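Local coordinates for protein arylmalonate decarboxylase (Bordetella bronchiseptica, PDB 3IXL) that catalyses the decarboxylation of 2-aryl-2-methylmalonates to 2-arylpropionates with release of carbon dioxide, at residues V117-L122 with P179-I184; L170-F175 with E201-V206. The protein carries 2 engineered substitutions. All coordinates share one frame; numbering follows the deposited sequence.

From the N terminus, the chain enters strand 119-124 through 117-122 and later runs along helix 164-176, which includes 170-175. It then turns through 179-184 into strand 183-187, where contact 1 closes a mainly helical loop by pairing the two strands in parallel. The chain goes on to helix 196-204, whose last turn and the residues just after it, 201-206, come back to 170-175 as contact 2. The segments alternate, so the two loops cross. Their centres lie about 10 Å apart, and Ile184 joins them: its CD1 approaches CD1 of Leu204 to 3.6 Å. Together they tie two neighbouring strands of one parallel sheet to two helices packed against it.

Contact 1 (V117-L122 with P179-I184); sequences VRRVAL and PDSDGI
Val117 lies against the backbone at Asp182 and Gly183: its CG1 is 3.8 Å from Gly183 N, and CG2 faces the glycine CA. The bare Gly183, lacking a CB, lets CG2 of the compact valine lie close to it, while Leu112 of helix 104-114 touches Val117 too. Next come two consecutive amides, gripped by one carboxylate oxygen. Arg118 N reaches Asp182 OD2 on its anti lone pair at 3.0 Å, whereas Arg119 N, 2.9 Å from the same OD2, arrives from above the carboxylate plane in an almost straight bond (177°). Aspartate suits this place: chi1 (-61°) sets CG anti to the carbonyl carbon, and the one-methylene side chain keeps the carboxylate close to the neighbouring backbone. Arg119 O accepts Asp182 N at 2.8 Å and, weakly, Gly183 N. From here the segments run as parallel neighbours in the four-stranded sheet of an alpha/beta domain, with 144-145 bonded to the other edge of 119-124. The Arg119 side chain reaches back to Asp180, before the pairing, in a salt bridge, NH2 to Asp180 OD1 at 2.9 Å, with guanidinium and carboxylate planes 77° apart. Val120 turns CG2 toward the peptide of Gly183 and Ile184. Ala121 N then donates to Gly183 O at 3.0 Å, in the carbonyl plane, and Ala121 O receives a CA-H...O contact from Ile184 CA. The small CB of Ala121 sits near Ser181, whose OG is hydrogen-bonded to Ala178 O and Thr146 OG1.

Contact 2 (L170-F175 with E201-V206); sequences LCVRAF and ERRLGV
Apolar packing, without a hydrogen bond across it, joins Val172 and Phe175 of helix 164-176 to Arg203 and Leu204 at the end of helix 196-204 and Val206 just beyond it. The contact is partly buried, with its inner side against strand 183-187, where Ile184 touches Phe175, Leu204 and Val206. Leu204 reaches between Val172 and Phe175: its CD1 is 4.2 Å from Val172 CG2 and 3.8 Å from Phe175 CB. Leucine is apt because its side chain is long enough to bring this one methyl to both residues, which lie one helical turn apart; CD2 lies farther along the ring, at Phe175 CD1. Phe175 and Leu204 run side by side from opposing directions. Chi1 of Phe175 (-175°) sets CG anti to the backbone N. The far part of the ring meets Val206 tip to tip, Phe175 CZ standing 3.9 Å from Val206 CG1 while CE2 touches both valine methyls. At the outer border, Arg203 crosses Val172 at about a right angle and lays its guanidinium flat on the valine: Val172 CG2 is 3.9 Å above the plane, over its centre. Arginine suits such an exposed place, since its flat face can cover an apolar neighbour while its N-H groups point around the rim. Gly205, just after the helix, leaves the helical conformation with positive phi (73°), easily adopted without a CB, and the chain turns so that Val206 also faces Phe175. Helices packed side by side on a parallel sheet, each linked to strand 183-187, are characteristic of the layered alpha/beta fold with beta-alpha-beta connections.

Contact 1 (V117-L122 with P179-I184)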
loop_
_atom_site.group_PDB
_atom_site.type_symbol
_atom_site.label_atom_id
_atom_site.label_comp_id
_atom_site.label_asym_id
_atom_site.label_seq_id
_atom_site.Cartn_x
_atom_site.Cartn_y
_atom_site.Cartn_z
ATOM N N VAL A 117 6.854 8.017 -12.249
ATOM C CA VAL A 117 6.092 7.021 -12.984
ATOM C C VAL A 117 4.737 7.594 -13.373
ATOM O O VAL A 117 3.929 7.923 -12.512
ATOM C CB VAL A 117 5.918 5.731 -12.149
ATOM C CG1 VAL A 117 5.076 4.710 -12.902
ATOM C CG2 VAL A 117 7.268 5.144 -11.797
ATOM N N ARG A 118 4.510 7.734 -14.675
ATOM C CA ARG A 118 3.218 8.155 -15.203
ATOM C C ARG A 118 2.501 6.965 -15.837
ATOM O O ARG A 118 1.318 6.729 -15.567
ATOM C CB ARG A 118 3.401 9.286 -16.227
ATOM C CG ARG A 118 2.170 9.619 -17.067
ATOM C CD ARG A 118 1.139 10.413 -16.282
ATOM N NE ARG A 118 1.567 11.789 -16.010
ATOM C CZ ARG A 118 1.040 12.876 -16.575
ATOM N NH1 ARG A 118 0.048 12.769 -17.454
ATOM N NH2 ARG A 118 1.504 14.078 -16.254
ATOM N N ARG A 119 3.220 6.223 -16.676
ATOM C CA ARG A 119 2.693 5.019 -17.303
ATOM C C ARG A 119 3.115 3.837 -16.455
ATOM O O ARG A 119 4.305 3.572 -16.300
ATOM C CB ARG A 119 3.235 4.879 -18.722
ATOM C CG ARG A 119 2.649 5.890 -19.680
ATOM C CD ARG A 119 3.322 5.804 -21.037
ATOM N NE ARG A 119 3.438 4.429 -21.523
ATOM C CZ ARG A 119 2.434 3.727 -22.039
ATOM N NH1 ARG A 119 1.223 4.262 -22.141
ATOM N NH2 ARG A 119 2.638 2.486 -22.455
ATOM N N VAL A 120 2.126 3.136 -15.900
ATOM C CA VAL A 120 2.380 2.182 -14.841
ATOM C C VAL A 120 1.788 0.815 -15.155
ATOM O O VAL A 120 0.588 0.686 -15.385
ATOM C CB VAL A 120 1.877 2.735 -13.471
ATOM C CG1 VAL A 120 0.374 3.058 -13.482
ATOM C CG2 VAL A 120 2.259 1.786 -12.323
ATOM N N ALA A 121 2.653 -0.197 -15.193
ATOM C CA ALA A 121 2.207 -1.575 -15.351
ATOM C C ALA A 121 1.710 -2.062 -13.992
ATOM O O ALA A 121 2.308 -1.730 -12.961
ATOM C CB ALA A 121 3.350 -2.443 -15.849
ATOM N N LEU A 122 0.639 -2.852 -13.995
ATOM C CA LEU A 122 0.038 -3.336 -12.747
ATOM C C LEU A 122 0.308 -4.814 -12.532
ATOM O O LEU A 122 0.021 -5.643 -13.401
ATOM C CB LEU A 122 -1.477 -3.110 -12.765
ATOM C CG LEU A 122 -2.006 -1.714 -13.109
ATOM C CD1 LEU A 122 -3.543 -1.653 -13.065
ATOM C CD2 LEU A 122 -1.389 -0.657 -12.202
ATOM N N PRO A 179 6.181 -2.892 -22.361
ATOM C CA PRO A 179 7.585 -2.664 -21.992
ATOM C C PRO A 179 8.096 -1.232 -22.156
ATOM O O PRO A 179 9.266 -0.974 -21.875
ATOM C CB PRO A 179 8.346 -3.632 -22.906
ATOM C CG PRO A 179 7.470 -3.787 -24.095
ATOM C CD PRO A 179 6.052 -3.598 -23.653
ATOM N N ASP A 180 7.236 -0.313 -22.595
ATOM C CA ASP A 180 7.591 1.102 -22.610
ATOM C C ASP A 180 6.959 1.854 -21.434
ATOM O O ASP A 180 6.851 3.081 -21.453
ATOM C CB ASP A 180 7.247 1.755 -23.960
ATOM C CG ASP A 180 5.763 1.730 -24.272
ATOM O OD1 ASP A 180 4.983 1.128 -23.504
ATOM O OD2 ASP A 180 5.372 2.318 -25.305
ATOM N N SER A 181 6.544 1.104 -20.413
ATOM C CA SER A 181 6.020 1.686 -19.172
ATOM C C SER A 181 7.141 2.319 -18.341
ATOM O O SER A 181 8.313 1.953 -18.481
ATOM C CB SER A 181 5.304 0.612 -18.344
ATOM O OG SER A 181 4.176 0.092 -19.031
ATOM N N ASP A 182 6.777 3.262 -17.474
ATOM C CA ASP A 182 7.757 3.968 -16.638
ATOM C C ASP A 182 8.124 3.181 -15.388
ATOM O O ASP A 182 9.187 3.387 -14.815
ATOM C CB ASP A 182 7.219 5.330 -16.181
ATOM C CG ASP A 182 6.905 6.269 -17.320
ATOM O OD1 ASP A 182 7.640 6.257 -18.334
ATOM O OD2 ASP A 182 5.936 7.047 -17.181
ATOM N N GLY A 183 7.224 2.306 -14.950
ATOM C CA GLY A 183 7.420 1.584 -13.701
ATOM C C GLY A 183 6.285 0.623 -13.460
ATOM O O GLY A 183 5.403 0.458 -14.298
ATOM N N ILE A 184 6.332 -0.009 -12.297
ATOM C CA ILE A 184 5.404 -1.079 -11.958
ATOM C C ILE A 184 4.786 -0.801 -10.593
ATOM O O ILE A 184 5.495 -0.431 -9.647
ATOM C CB ILE A 184 6.135 -2.452 -11.930
ATOM C CG1 ILE A 184 6.763 -2.752 -13.305
ATOM C CG2 ILE A 184 5.186 -3.584 -11.510
ATOM C CD1 ILE A 184 7.876 -3.788 -13.275
#

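Contact 2 (L170-F175 with E201-V206)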
loop_
_atom_site.group_PDB
_atom_site.type_symbol
_atom_site.label_atom_id
_atom_site.label_comp_id
_atom_site.label_asym_id
_atom_site.label_seq_id
_atom_site.Cartn_x
_atom_site.Cartn_y
_atom_site.Cartn_z
ATOM N N LEU A 170 5.544 -12.204 -11.680
ATOM C CA LEU A 170 4.330 -11.424 -11.928
ATOM C C LEU A 170 4.653 -10.015 -12.435
ATOM O O LEU A 170 4.040 -9.524 -13.384
ATOM C CB LEU A 170 3.517 -11.336 -10.642
ATOM C CG LEU A 170 2.136 -10.683 -10.735
ATOM C CD1 LEU A 170 1.155 -11.563 -11.512
ATOM C CD2 LEU A 170 1.609 -10.398 -9.326
ATOM N N CYS A 171 5.611 -9.362 -11.786
ATOM C CA CYS A 171 6.044 -8.028 -12.206
ATOM C C CYS A 171 6.660 -8.030 -13.596
ATOM O O CYS A 171 6.348 -7.154 -14.409
ATOM C CB CYS A 171 7.050 -7.468 -11.213
ATOM S SG CYS A 171 6.346 -7.019 -9.608
ATOM N N VAL A 172 7.526 -9.007 -13.854
ATOM C CA VAL A 172 8.184 -9.099 -15.156
ATOM C C VAL A 172 7.146 -9.337 -16.259
ATOM O O VAL A 172 7.185 -8.666 -17.298
ATOM C CB VAL A 172 9.287 -10.180 -15.166
ATOM C CG1 VAL A 172 9.839 -10.367 -16.582
ATOM C CG2 VAL A 172 10.413 -9.813 -14.213
ATOM N N ARG A 173 6.201 -10.255 -16.027
ATOM C CA ARG A 173 5.155 -10.521 -17.032
ATOM C C ARG A 173 4.261 -9.297 -17.274
ATOM O O ARG A 173 3.920 -8.982 -18.413
ATOM C CB ARG A 173 4.335 -11.764 -16.684
ATOM C CG ARG A 173 5.121 -13.070 -16.851
ATOM C CD ARG A 173 4.253 -14.313 -16.699
ATOM N NE ARG A 173 3.738 -14.505 -15.345
ATOM C CZ ARG A 173 2.475 -14.293 -14.984
ATOM N NH1 ARG A 173 1.585 -13.883 -15.885
ATOM N NH2 ARG A 173 2.090 -14.492 -13.730
ATOM N N ALA A 174 3.913 -8.574 -16.211
ATOM C CA ALA A 174 3.107 -7.355 -16.355
ATOM C C ALA A 174 3.843 -6.292 -17.168
ATOM O O ALA A 174 3.258 -5.630 -18.027
ATOM C CB ALA A 174 2.716 -6.807 -14.986
ATOM N N PHE A 175 5.134 -6.135 -16.892
ATOM C CA PHE A 175 5.948 -5.171 -17.616
ATOM C C PHE A 175 6.142 -5.573 -19.077
ATOM O O PHE A 175 6.122 -4.720 -19.961
ATOM C CB PHE A 175 7.306 -4.991 -16.931
ATOM C CG PHE A 175 8.155 -3.920 -17.555
ATOM C CD1 PHE A 175 9.226 -4.257 -18.383
ATOM C CD2 PHE A 175 7.873 -2.572 -17.331
ATOM C CE1 PHE A 175 10.012 -3.262 -18.964
ATOM C CE2 PHE A 175 8.653 -1.578 -17.918
ATOM C CZ PHE A 175 9.720 -1.926 -18.727
ATOM N N GLU A 201 13.656 -4.500 -9.981
ATOM C CA GLU A 201 14.322 -3.258 -10.393
ATOM C C GLU A 201 15.665 -3.531 -11.080
ATOM O O GLU A 201 15.993 -2.878 -12.079
ATOM C CB GLU A 201 14.479 -2.300 -9.204
ATOM C CG GLU A 201 13.130 -1.738 -8.727
ATOM C CD GLU A 201 13.235 -0.677 -7.646
ATOM O OE1 GLU A 201 14.305 -0.550 -7.011
ATOM O OE2 GLU A 201 12.218 0.017 -7.429
ATOM N N ARG A 202 16.418 -4.500 -10.550
ATOM C CA ARG A 202 17.697 -4.924 -11.135
ATOM C C ARG A 202 17.494 -5.449 -12.557
ATOM O O ARG A 202 18.213 -5.063 -13.490
ATOM C CB ARG A 202 18.326 -6.024 -10.270
ATOM C CG ARG A 202 19.689 -6.528 -10.761
ATOM C CD ARG A 202 20.087 -7.841 -10.057
ATOM N NE ARG A 202 19.312 -9.009 -10.482
ATOM C CZ ARG A 202 19.552 -9.718 -11.580
ATOM N NH1 ARG A 202 20.542 -9.375 -12.393
ATOM N NH2 ARG A 202 18.794 -10.766 -11.871
ATOM N N ARG A 203 16.529 -6.342 -12.717
ATOM C CA ARG A 203 16.320 -7.008 -14.004
ATOM C C ARG A 203 15.734 -6.107 -15.078
ATOM O O ARG A 203 16.096 -6.225 -16.253
ATOM C CB ARG A 203 15.442 -8.242 -13.829
ATOM C CG ARG A 203 16.138 -9.398 -13.134
ATOM C CD ARG A 203 15.238 -10.615 -13.045
ATOM N NE ARG A 203 14.674 -10.984 -14.343
ATOM C CZ ARG A 203 13.782 -11.957 -14.526
ATOM N NH1 ARG A 203 13.346 -12.673 -13.496
ATOM N NH2 ARG A 203 13.325 -12.212 -15.747
ATOM N N LEU A 204 14.836 -5.205 -14.689
ATOM C CA LEU A 204 14.105 -4.410 -15.665
ATOM C C LEU A 204 14.593 -2.983 -15.835
ATOM O O LEU A 204 14.342 -2.368 -16.873
ATOM C CB LEU A 204 12.607 -4.417 -15.348
ATOM C CG LEU A 204 11.938 -5.788 -15.254
ATOM C CD1 LEU A 204 10.461 -5.644 -14.944
ATOM C CD2 LEU A 204 12.141 -6.578 -16.549
ATOM N N GLY A 205 15.256 -2.440 -14.816
ATOM C CA GLY A 205 15.755 -1.068 -14.878
ATOM C C GLY A 205 14.662 -0.018 -14.767
ATOM O O GLY A 205 14.847 1.134 -15.174
ATOM N N VAL A 206 13.507 -0.417 -14.233
ATOM C CA VAL A 206 12.428 0.518 -13.914
ATOM C C VAL A 206 12.069 0.356 -12.438
ATOM O O VAL A 206 12.317 -0.704 -11.854
ATOM C CB VAL A 206 11.168 0.316 -14.808
ATOM C CG1 VAL A 206 11.511 0.491 -16.302
ATOM C CG2 VAL A 206 10.525 -1.049 -14.565
#